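Local structure of trypsin-like serine protease (Magnetospirillum magneticum, 5HMA) at residues Val65-Leu75 / Val182-Val190; Val95-Ala103 / Arg115-Asp123. The protein promotes magnetite formation in magnetosomes, binds transition metals through an inactive protease-like domain, and helps activate the MamE protease. All coordinates share one frame; numbering follows the deposited sequence.

How the contacts relate
Two ways of holding a trypsin-like fold together are seen here. Contact 1 (65-75 with 182-190) joins parts of the chain that are 107 residues apart at their closest ends: it brings the C-terminal tail onto the first barrel and supplies both histidines of the nickel site. Contact 2 (95-103 with 115-123) is local, a beta hairpin extended by a turn, and is nested inside the loop that contact 1 closes. Strand 73-78 of contact 1 and strand 100-106 of contact 2 follow each other in the chain, yet the contact centres lie 23 Å apart and their nearest atoms about 10 Å. Contact 2 therefore takes no part in the metal site.

Contact 1: Val65-Leu75 / Val182-Val190; sequences VKTIPGHDLAL and VIVSHLQDV. With NI (nickel (II) ion), chain C.
His-71 and Val-182 meet with ring against methyl, and following the histidine outward shows how one side chain can serve both packing and metal binding. Its CB lies 3.9 Å from Val-182 CG1. With CG anti to the carbonyl carbon (chi1 -57°), one ring face lies against that methyl, a CH-pi contact 3.6 Å from the centroid; CG is the nearest ring atom, at 3.5 Å. ND1 and CE1 lie by Val-182 CG2, both at 3.9 Å. CD2 comes over one face of the His-186 imidazole, offset toward its rim, in an edge-to-face pair with planes at 68°. At the tip, NE2 binds nickel at 2.2 Å; His-186 NE2 and three waters bind it too. The second imidazole is held at its edge: ND1 donates, close to the ring plane, to Val-182 O at 2.9 Å, which helps fix the ring's rotation, with NE2 toward the nickel. That carbonyl also accepts from His-186 N.

Away from the nickel, Ile-68 CD1 rests on His-186 CB. Leu-187 and the aliphatic part of Lys-66 pass in opposite senses, CD2 touching CG and CD. Lys-66 NZ ends in a salt bridge with Asp-189 OD2 (2.6 Å), reaching its syn lone pair, although the aspartate is poorly ordered.

Leu-73 CD1 packs on Ile-183 CG1, and both side chains reach Ile-162 of strand 159-167. Asp-72 OD2 is hydrogen-bonded to His-39 ND1, an Asp-His pairing as in trypsin-like proteases, here in an inactive domain. The contact thus seats helix 180-185 and its tail on strands 58-68 and 73-78 of the first barrel.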
loop_
_atom_site.group_PDB
_atom_site.type_symbol
_atom_site.label_atom_id
_atom_site.label_comp_id
_atom_site.label_asym_id
_atom_site.label_seq_id
_atom_site.Cartn_x
_atom_site.Cartn_y
_atom_site.Cartn_z
ATOM N N VAL A 65 13.351 1.416 -5.888
ATOM C CA VAL A 65 14.217 0.315 -6.306
ATOM C C VAL A 65 13.772 -0.189 -7.662
ATOM O O VAL A 65 14.582 -0.480 -8.539
ATOM C CB VAL A 65 14.195 -0.834 -5.287
ATOM C CG1 VAL A 65 14.987 -2.035 -5.814
ATOM C CG2 VAL A 65 14.741 -0.371 -3.979
ATOM N N LYS A 66 12.461 -0.297 -7.813
ATOM C CA LYS A 66 11.875 -0.844 -9.016
ATOM C C LYS A 66 10.462 -0.318 -9.168
ATOM O O LYS A 66 9.704 -0.263 -8.198
ATOM C CB LYS A 66 11.882 -2.378 -8.975
ATOM C CG LYS A 66 11.069 -3.019 -10.085
ATOM C CD LYS A 66 11.737 -4.270 -10.618
ATOM C CE LYS A 66 11.033 -4.777 -11.874
ATOM N NZ LYS A 66 11.735 -5.945 -12.484
ATOM N N THR A 67 10.125 0.085 -10.386
ATOM C CA THR A 67 8.768 0.482 -10.735
ATOM C C THR A 67 8.036 -0.707 -11.341
ATOM O O THR A 67 8.635 -1.512 -12.052
ATOM C CB THR A 67 8.746 1.649 -11.743
ATOM O OG1 THR A 67 9.510 1.294 -12.901
ATOM C CG2 THR A 67 9.328 2.910 -11.130
ATOM N N ILE A 68 6.745 -0.826 -11.050
ATOM C CA ILE A 68 5.906 -1.805 -11.730
ATOM C C ILE A 68 4.768 -1.030 -12.396
ATOM O O ILE A 68 3.622 -1.087 -11.940
ATOM C CB ILE A 68 5.396 -2.879 -10.751
ATOM C CG1 ILE A 68 6.548 -3.404 -9.895
ATOM C CG2 ILE A 68 4.749 -4.026 -11.491
ATOM C CD1 ILE A 68 6.116 -4.429 -8.859
ATOM N N PRO A 69 5.091 -0.278 -13.469
ATOM C CA PRO A 69 4.160 0.692 -14.067
ATOM C C PRO A 69 2.848 0.068 -14.539
ATOM O O PRO A 69 1.802 0.697 -14.391
ATOM C CB PRO A 69 4.952 1.252 -15.260
ATOM C CG PRO A 69 5.923 0.174 -15.610
ATOM C CD PRO A 69 6.325 -0.410 -14.267
ATOM N N GLY A 70 2.908 -1.147 -15.084
ATOM C CA GLY A 70 1.725 -1.842 -15.569
ATOM C C GLY A 70 0.713 -2.203 -14.491
ATOM O O GLY A 70 -0.393 -2.646 -14.799
ATOM N N HIS A 71 1.089 -2.017 -13.229
ATOM C CA HIS A 71 0.186 -2.278 -12.108
ATOM C C HIS A 71 0.187 -1.129 -11.110
ATOM O O HIS A 71 -0.343 -1.263 -10.011
ATOM C CB HIS A 71 0.567 -3.575 -11.394
ATOM C CG HIS A 71 0.586 -4.777 -12.291
ATOM N ND1 HIS A 71 -0.537 -5.532 -12.557
ATOM C CD2 HIS A 71 1.599 -5.359 -12.973
ATOM C CE1 HIS A 71 -0.217 -6.524 -13.369
ATOM N NE2 HIS A 71 1.074 -6.443 -13.635
ATOM N N ASP A 72 0.796 -0.011 -11.496
ATOM C CA ASP A 72 0.868 1.184 -10.660
ATOM C C ASP A 72 1.488 0.893 -9.297
ATOM O O ASP A 72 1.046 1.414 -8.277
ATOM C CB ASP A 72 -0.524 1.808 -10.489
ATOM C CG ASP A 72 -0.477 3.170 -9.817
ATOM O OD1 ASP A 72 0.560 3.863 -9.947
ATOM O OD2 ASP A 72 -1.469 3.541 -9.148
ATOM N N LEU A 73 2.523 0.059 -9.272
ATOM C CA LEU A 73 3.229 -0.171 -8.019
ATOM C C LEU A 73 4.695 0.261 -8.095
ATOM O O LEU A 73 5.312 0.252 -9.163
ATOM C CB LEU A 73 3.143 -1.640 -7.606
ATOM C CG LEU A 73 1.746 -2.198 -7.335
ATOM C CD1 LEU A 73 1.841 -3.615 -6.804
ATOM C CD2 LEU A 73 1.003 -1.310 -6.365
ATOM N N ALA A 74 5.223 0.647 -6.936
ATOM C CA ALA A 74 6.631 0.979 -6.761
ATOM C C ALA A 74 7.183 0.237 -5.548
ATOM O O ALA A 74 6.515 0.132 -4.506
ATOM C CB ALA A 74 6.817 2.485 -6.587
ATOM N N LEU A 75 8.395 -0.287 -5.702
ATOM C CA LEU A 75 9.153 -0.874 -4.599
ATOM C C LEU A 75 10.148 0.162 -4.108
ATOM O O LEU A 75 11.001 0.611 -4.868
ATOM C CB LEU A 75 9.898 -2.146 -5.036
ATOM C CG LEU A 75 10.780 -2.772 -3.946
ATOM C CD1 LEU A 75 9.905 -3.305 -2.830
ATOM C CD2 LEU A 75 11.710 -3.871 -4.503
ATOM N N VAL A 182 1.037 -10.170 -7.792
ATOM C CA VAL A 182 1.666 -9.288 -8.764
ATOM C C VAL A 182 3.024 -8.828 -8.236
ATOM O O VAL A 182 3.999 -8.748 -8.983
ATOM C CB VAL A 182 0.739 -8.097 -9.092
ATOM C CG1 VAL A 182 1.523 -6.930 -9.672
ATOM C CG2 VAL A 182 -0.386 -8.545 -10.034
ATOM N N ILE A 183 3.090 -8.552 -6.937
ATOM C CA ILE A 183 4.346 -8.171 -6.305
ATOM C C ILE A 183 5.399 -9.260 -6.454
ATOM O O ILE A 183 6.517 -9.004 -6.899
ATOM C CB ILE A 183 4.142 -7.849 -4.820
ATOM C CG1 ILE A 183 3.139 -6.709 -4.643
ATOM C CG2 ILE A 183 5.472 -7.501 -4.160
ATOM C CD1 ILE A 183 2.773 -6.460 -3.184
ATOM N N VAL A 184 5.036 -10.477 -6.065
ATOM C CA VAL A 184 5.953 -11.607 -6.113
ATOM C C VAL A 184 6.562 -11.806 -7.498
ATOM O O VAL A 184 7.784 -11.921 -7.641
ATOM C CB VAL A 184 5.243 -12.889 -5.669
ATOM C CG1 VAL A 184 6.209 -14.073 -5.717
ATOM C CG2 VAL A 184 4.637 -12.705 -4.279
ATOM N N SER A 185 5.705 -11.842 -8.514
ATOM C CA SER A 185 6.128 -12.204 -9.866
ATOM C C SER A 185 6.885 -11.083 -10.574
ATOM O O SER A 185 7.749 -11.346 -11.408
ATOM C CB SER A 185 4.918 -12.617 -10.701
ATOM O OG SER A 185 3.937 -11.601 -10.683
ATOM N N HIS A 186 6.567 -9.835 -10.239
ATOM C CA HIS A 186 7.228 -8.701 -10.880
ATOM C C HIS A 186 8.453 -8.250 -10.075
ATOM O O HIS A 186 9.078 -7.239 -10.395
ATOM C CB HIS A 186 6.245 -7.535 -11.080
ATOM C CG HIS A 186 5.206 -7.787 -12.136
ATOM N ND1 HIS A 186 4.066 -8.526 -11.901
ATOM C CD2 HIS A 186 5.141 -7.405 -13.436
ATOM C CE1 HIS A 186 3.345 -8.591 -13.006
ATOM N NE2 HIS A 186 3.974 -7.918 -13.951
ATOM N N LEU A 187 8.810 -9.012 -9.046
ATOM C CA LEU A 187 9.963 -8.665 -8.223
ATOM C C LEU A 187 10.934 -9.815 -8.028
ATOM O O LEU A 187 11.772 -9.788 -7.126
ATOM C CB LEU A 187 9.508 -8.171 -6.859
ATOM C CG LEU A 187 8.952 -6.755 -6.898
ATOM C CD1 LEU A 187 8.628 -6.299 -5.494
ATOM C CD2 LEU A 187 9.955 -5.819 -7.566
ATOM N N GLN A 188 10.841 -10.821 -8.883
ATOM C CA GLN A 188 11.714 -11.975 -8.749
ATOM C C GLN A 188 13.143 -11.663 -9.211
ATOM O O GLN A 188 13.937 -12.572 -9.436
ATOM C CB GLN A 188 11.135 -13.159 -9.520
ATOM C CG GLN A 188 10.603 -12.801 -10.895
ATOM C CD GLN A 188 9.845 -13.949 -11.534
ATOM O OE1 GLN A 188 9.097 -14.662 -10.862
ATOM N NE2 GLN A 188 10.038 -14.138 -12.836
ATOM N N ASP A 189 13.469 -10.378 -9.331
ATOM C CA ASP A 189 14.829 -9.952 -9.663
ATOM C C ASP A 189 15.419 -8.979 -8.627
ATOM O O ASP A 189 16.292 -8.173 -8.961
ATOM C CB ASP A 189 14.867 -9.312 -11.062
ATOM C CG ASP A 189 13.814 -8.219 -11.248
ATOM O OD1 ASP A 189 13.107 -7.879 -10.270
ATOM O OD2 ASP A 189 13.701 -7.694 -12.380
ATOM N N VAL A 190 14.945 -9.050 -7.381
ATOM C CA VAL A 190 15.447 -8.183 -6.310
ATOM C C VAL A 190 15.827 -8.987 -5.049
ATOM O O VAL A 190 17.001 -9.316 -4.844
ATOM C CB VAL A 190 14.420 -7.084 -5.952
ATOM C CG1 VAL A 190 15.068 -6.024 -5.067
ATOM C CG2 VAL A 190 13.836 -6.448 -7.212
HETATM NI NI NI C . 2.196 -7.625 -15.147
HETATM O O HOH W 1 3.202 -5.839 -15.943
HETATM O O HOH W 2 1.174 -9.389 -14.298
HETATM O O HOH W 3 0.451 -7.116 -16.437
#

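Contact 2: Val95-Ala103 / Arg115-Asp123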
loop_
_atom_site.group_PDB
_atom_site.type_symbol
_atom_site.label_atom_id
_atom_site.label_comp_id
_atom_site.label_asym_id
_atom_site.label_seq_id
_atom_site.Cartn_x
_atom_site.Cartn_y
_atom_site.Cartn_z
ATOM N N VAL A 95 -7.707 -13.817 -2.351
ATOM C CA VAL A 95 -9.038 -13.716 -1.755
ATOM C C VAL A 95 -10.075 -13.912 -2.846
ATOM O O VAL A 95 -9.761 -13.760 -4.028
ATOM C CB VAL A 95 -9.253 -12.377 -1.046
ATOM C CG1 VAL A 95 -8.358 -12.271 0.191
ATOM C CG2 VAL A 95 -9.041 -11.203 -2.022
ATOM N N VAL A 96 -11.299 -14.267 -2.448
ATOM C CA VAL A 96 -12.407 -14.463 -3.383
ATOM C C VAL A 96 -13.530 -13.448 -3.110
ATOM O O VAL A 96 -13.615 -12.907 -2.015
ATOM C CB VAL A 96 -12.954 -15.901 -3.293
ATOM C CG1 VAL A 96 -11.997 -16.882 -3.947
ATOM C CG2 VAL A 96 -13.238 -16.268 -1.839
ATOM N N PRO A 97 -14.398 -13.189 -4.107
ATOM C CA PRO A 97 -15.584 -12.363 -3.841
ATOM C C PRO A 97 -16.391 -12.837 -2.626
ATOM O O PRO A 97 -16.748 -14.009 -2.537
ATOM C CB PRO A 97 -16.415 -12.524 -5.122
ATOM C CG PRO A 97 -15.398 -12.807 -6.175
ATOM C CD PRO A 97 -14.368 -13.666 -5.501
ATOM N N GLY A 98 -16.673 -11.928 -1.701
ATOM C CA GLY A 98 -17.514 -12.253 -0.563
ATOM C C GLY A 98 -16.684 -12.377 0.696
ATOM O O GLY A 98 -17.207 -12.372 1.806
ATOM N N GLN A 99 -15.376 -12.480 0.513
ATOM C CA GLN A 99 -14.478 -12.669 1.629
ATOM C C GLN A 99 -14.240 -11.339 2.324
ATOM O O GLN A 99 -14.072 -10.304 1.682
ATOM C CB GLN A 99 -13.160 -13.286 1.151
ATOM C CG GLN A 99 -12.066 -13.331 2.202
ATOM C CD GLN A 99 -10.953 -14.290 1.832
ATOM O OE1 GLN A 99 -10.921 -14.825 0.721
ATOM N NE2 GLN A 99 -10.031 -14.510 2.762
ATOM N N GLN A 100 -14.245 -11.362 3.646
ATOM C CA GLN A 100 -13.972 -10.149 4.403
ATOM C C GLN A 100 -12.511 -9.766 4.290
ATOM O O GLN A 100 -11.627 -10.615 4.454
ATOM C CB GLN A 100 -14.351 -10.352 5.865
ATOM C CG GLN A 100 -14.421 -9.091 6.676
ATOM C CD GLN A 100 -14.834 -9.376 8.104
ATOM O OE1 GLN A 100 -15.118 -8.462 8.873
ATOM N NE2 GLN A 100 -14.861 -10.653 8.467
ATOM N N VAL A 101 -12.252 -8.493 4.009
ATOM C CA VAL A 101 -10.880 -7.984 3.966
ATOM C C VAL A 101 -10.774 -6.693 4.762
ATOM O O VAL A 101 -11.779 -6.114 5.171
ATOM C CB VAL A 101 -10.399 -7.769 2.519
ATOM C CG1 VAL A 101 -10.203 -9.118 1.838
ATOM C CG2 VAL A 101 -11.415 -6.931 1.740
ATOM N N PHE A 102 -9.547 -6.247 4.990
ATOM C CA PHE A 102 -9.301 -5.078 5.824
ATOM C C PHE A 102 -8.280 -4.209 5.129
ATOM O O PHE A 102 -7.213 -4.686 4.733
ATOM C CB PHE A 102 -8.812 -5.486 7.222
ATOM C CG PHE A 102 -9.732 -6.449 7.917
ATOM C CD1 PHE A 102 -9.727 -7.802 7.579
ATOM C CD2 PHE A 102 -10.615 -6.005 8.896
ATOM C CE1 PHE A 102 -10.593 -8.696 8.203
ATOM C CE2 PHE A 102 -11.469 -6.897 9.539
ATOM C CZ PHE A 102 -11.466 -8.242 9.184
ATOM N N ALA A 103 -8.616 -2.937 4.956
ATOM C CA ALA A 103 -7.731 -2.015 4.260
ATOM C C ALA A 103 -7.123 -1.056 5.269
ATOM O O ALA A 103 -7.838 -0.351 5.978
ATOM C CB ALA A 103 -8.493 -1.269 3.181
ATOM N N ARG A 115 -10.314 0.004 7.683
ATOM C CA ARG A 115 -11.711 -0.241 7.369
ATOM C C ARG A 115 -11.868 -1.672 6.867
ATOM O O ARG A 115 -11.048 -2.176 6.097
ATOM C CB ARG A 115 -12.214 0.759 6.331
ATOM C CG ARG A 115 -13.620 0.506 5.866
ATOM C CD ARG A 115 -14.607 1.349 6.636
ATOM N NE ARG A 115 -15.270 2.300 5.748
ATOM C CZ ARG A 115 -15.488 3.576 6.048
ATOM N NH1 ARG A 115 -15.098 4.065 7.221
ATOM N NH2 ARG A 115 -16.103 4.361 5.174
ATOM N N GLN A 116 -12.915 -2.337 7.319
ATOM C CA GLN A 116 -13.201 -3.668 6.825
ATOM C C GLN A 116 -14.287 -3.613 5.764
ATOM O O GLN A 116 -15.105 -2.698 5.736
ATOM C CB GLN A 116 -13.635 -4.589 7.956
ATOM C CG GLN A 116 -14.942 -4.218 8.550
ATOM C CD GLN A 116 -15.638 -5.415 9.136
ATOM O OE1 GLN A 116 -16.495 -6.022 8.490
ATOM N NE2 GLN A 116 -15.265 -5.778 10.360
ATOM N N GLY A 117 -14.284 -4.607 4.894
ATOM C CA GLY A 117 -15.302 -4.727 3.876
ATOM C C GLY A 117 -15.239 -6.095 3.235
ATOM O O GLY A 117 -14.467 -6.964 3.650
ATOM N N LEU A 118 -16.077 -6.283 2.227
ATOM C CA LEU A 118 -16.084 -7.498 1.431
ATOM C C LEU A 118 -15.401 -7.288 0.080
ATOM O O LEU A 118 -15.457 -6.201 -0.503
ATOM C CB LEU A 118 -17.522 -7.973 1.221
ATOM C CG LEU A 118 -18.271 -8.302 2.504
ATOM C CD1 LEU A 118 -19.676 -8.845 2.192
ATOM C CD2 LEU A 118 -17.446 -9.296 3.322
ATOM N N VAL A 119 -14.755 -8.335 -0.416
ATOM C CA VAL A 119 -14.327 -8.370 -1.807
ATOM C C VAL A 119 -15.582 -8.415 -2.693
ATOM O O VAL A 119 -16.485 -9.222 -2.461
ATOM C CB VAL A 119 -13.412 -9.565 -2.068
ATOM C CG1 VAL A 119 -12.985 -9.599 -3.533
ATOM C CG2 VAL A 119 -12.219 -9.516 -1.127
ATOM N N GLN A 120 -15.661 -7.542 -3.690
ATOM C CA GLN A 120 -16.897 -7.429 -4.466
ATOM C C GLN A 120 -16.707 -7.913 -5.898
ATOM O O GLN A 120 -17.680 -8.197 -6.603
ATOM C CB GLN A 120 -17.416 -5.985 -4.460
ATOM C CG GLN A 120 -17.784 -5.442 -3.076
ATOM C CD GLN A 120 -19.104 -5.997 -2.525
ATOM O OE1 GLN A 120 -19.730 -6.889 -3.110
ATOM N NE2 GLN A 120 -19.527 -5.462 -1.385
ATOM N N SER A 121 -15.451 -8.009 -6.315
ATOM C CA SER A 121 -15.100 -8.517 -7.638
ATOM C C SER A 121 -13.647 -8.925 -7.587
ATOM O O SER A 121 -12.877 -8.344 -6.820
ATOM C CB SER A 121 -15.327 -7.463 -8.726
ATOM O OG SER A 121 -14.654 -7.817 -9.921
ATOM N N ALA A 122 -13.260 -9.917 -8.380
ATOM C CA ALA A 122 -11.861 -10.346 -8.380
ATOM C C ALA A 122 -11.195 -10.087 -9.731
ATOM O O ALA A 122 -10.046 -10.473 -9.951
ATOM C CB ALA A 122 -11.751 -11.813 -8.002
ATOM N N ASP A 123 -11.918 -9.411 -10.621
ATOM C CA ASP A 123 -11.415 -9.127 -11.958
ATOM C C ASP A 123 -12.038 -7.829 -12.485
ATOM O O ASP A 123 -13.087 -7.831 -13.135
ATOM C CB ASP A 123 -11.711 -10.300 -12.895
ATOM C CG ASP A 123 -10.777 -10.348 -14.088
ATOM O OD1 ASP A 123 -10.047 -9.361 -14.307
ATOM O OD2 ASP A 123 -10.778 -11.370 -14.811
#
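Gly-117 O receives Val-101 N in the shortest sound polar bond here, 2.7 Å and nearly straight at 171°; the same oxygen is touched by the CA-H of Gln-100. Gly-117 N returns a bond to Val-101 O, so the two residues form an antiparallel hydrogen-bonded pair. Ala-103 and Arg-115 make the next such pair, while Gln-100 with Leu-118 and Phe-102 with Gln-116 are the non-hydrogen-bonded pairs between and beside them.

Just before Gln-100 the chain makes a type II turn from Val-96 to Gln-99. Val-119 is held to it through both its N and its O: N donates to Gln-99 O at 3.0 Å, and O accepts from Gly-98 N at 2.8 Å. Gly-98 has a positive phi, a conformation that suits glycine in this turn.

The Val-119 side chain wedges under the turn. With CG1 anti to the backbone N (chi1 179°), CG2 is left to face Val-101 CG1 at 3.6 Å and Val-95 CG2 at 3.7 Å, while CB sits 3.3 Å from Val-96 O. Nearby, Pro-97 CD touches Ala-122 CB where the chain bends away at Ala-122. On the face carrying Phe-102, Gln-116 runs along the ring, its amide plane turned 71° from that of the ring, with Gln-116 CB 3.5 Å from Phe-102 CD2.

Strand 100-106 is flanked on its other side by strand 151-153, and Val-101 also packs on Leu-152. The chemistry is thus divided: main-chain bonds set the register of this hairpin of the second beta domain and tie the turn to it, while the valines beneath provide apolar packing that continues through Val-95 to Leu-137 and Val-160.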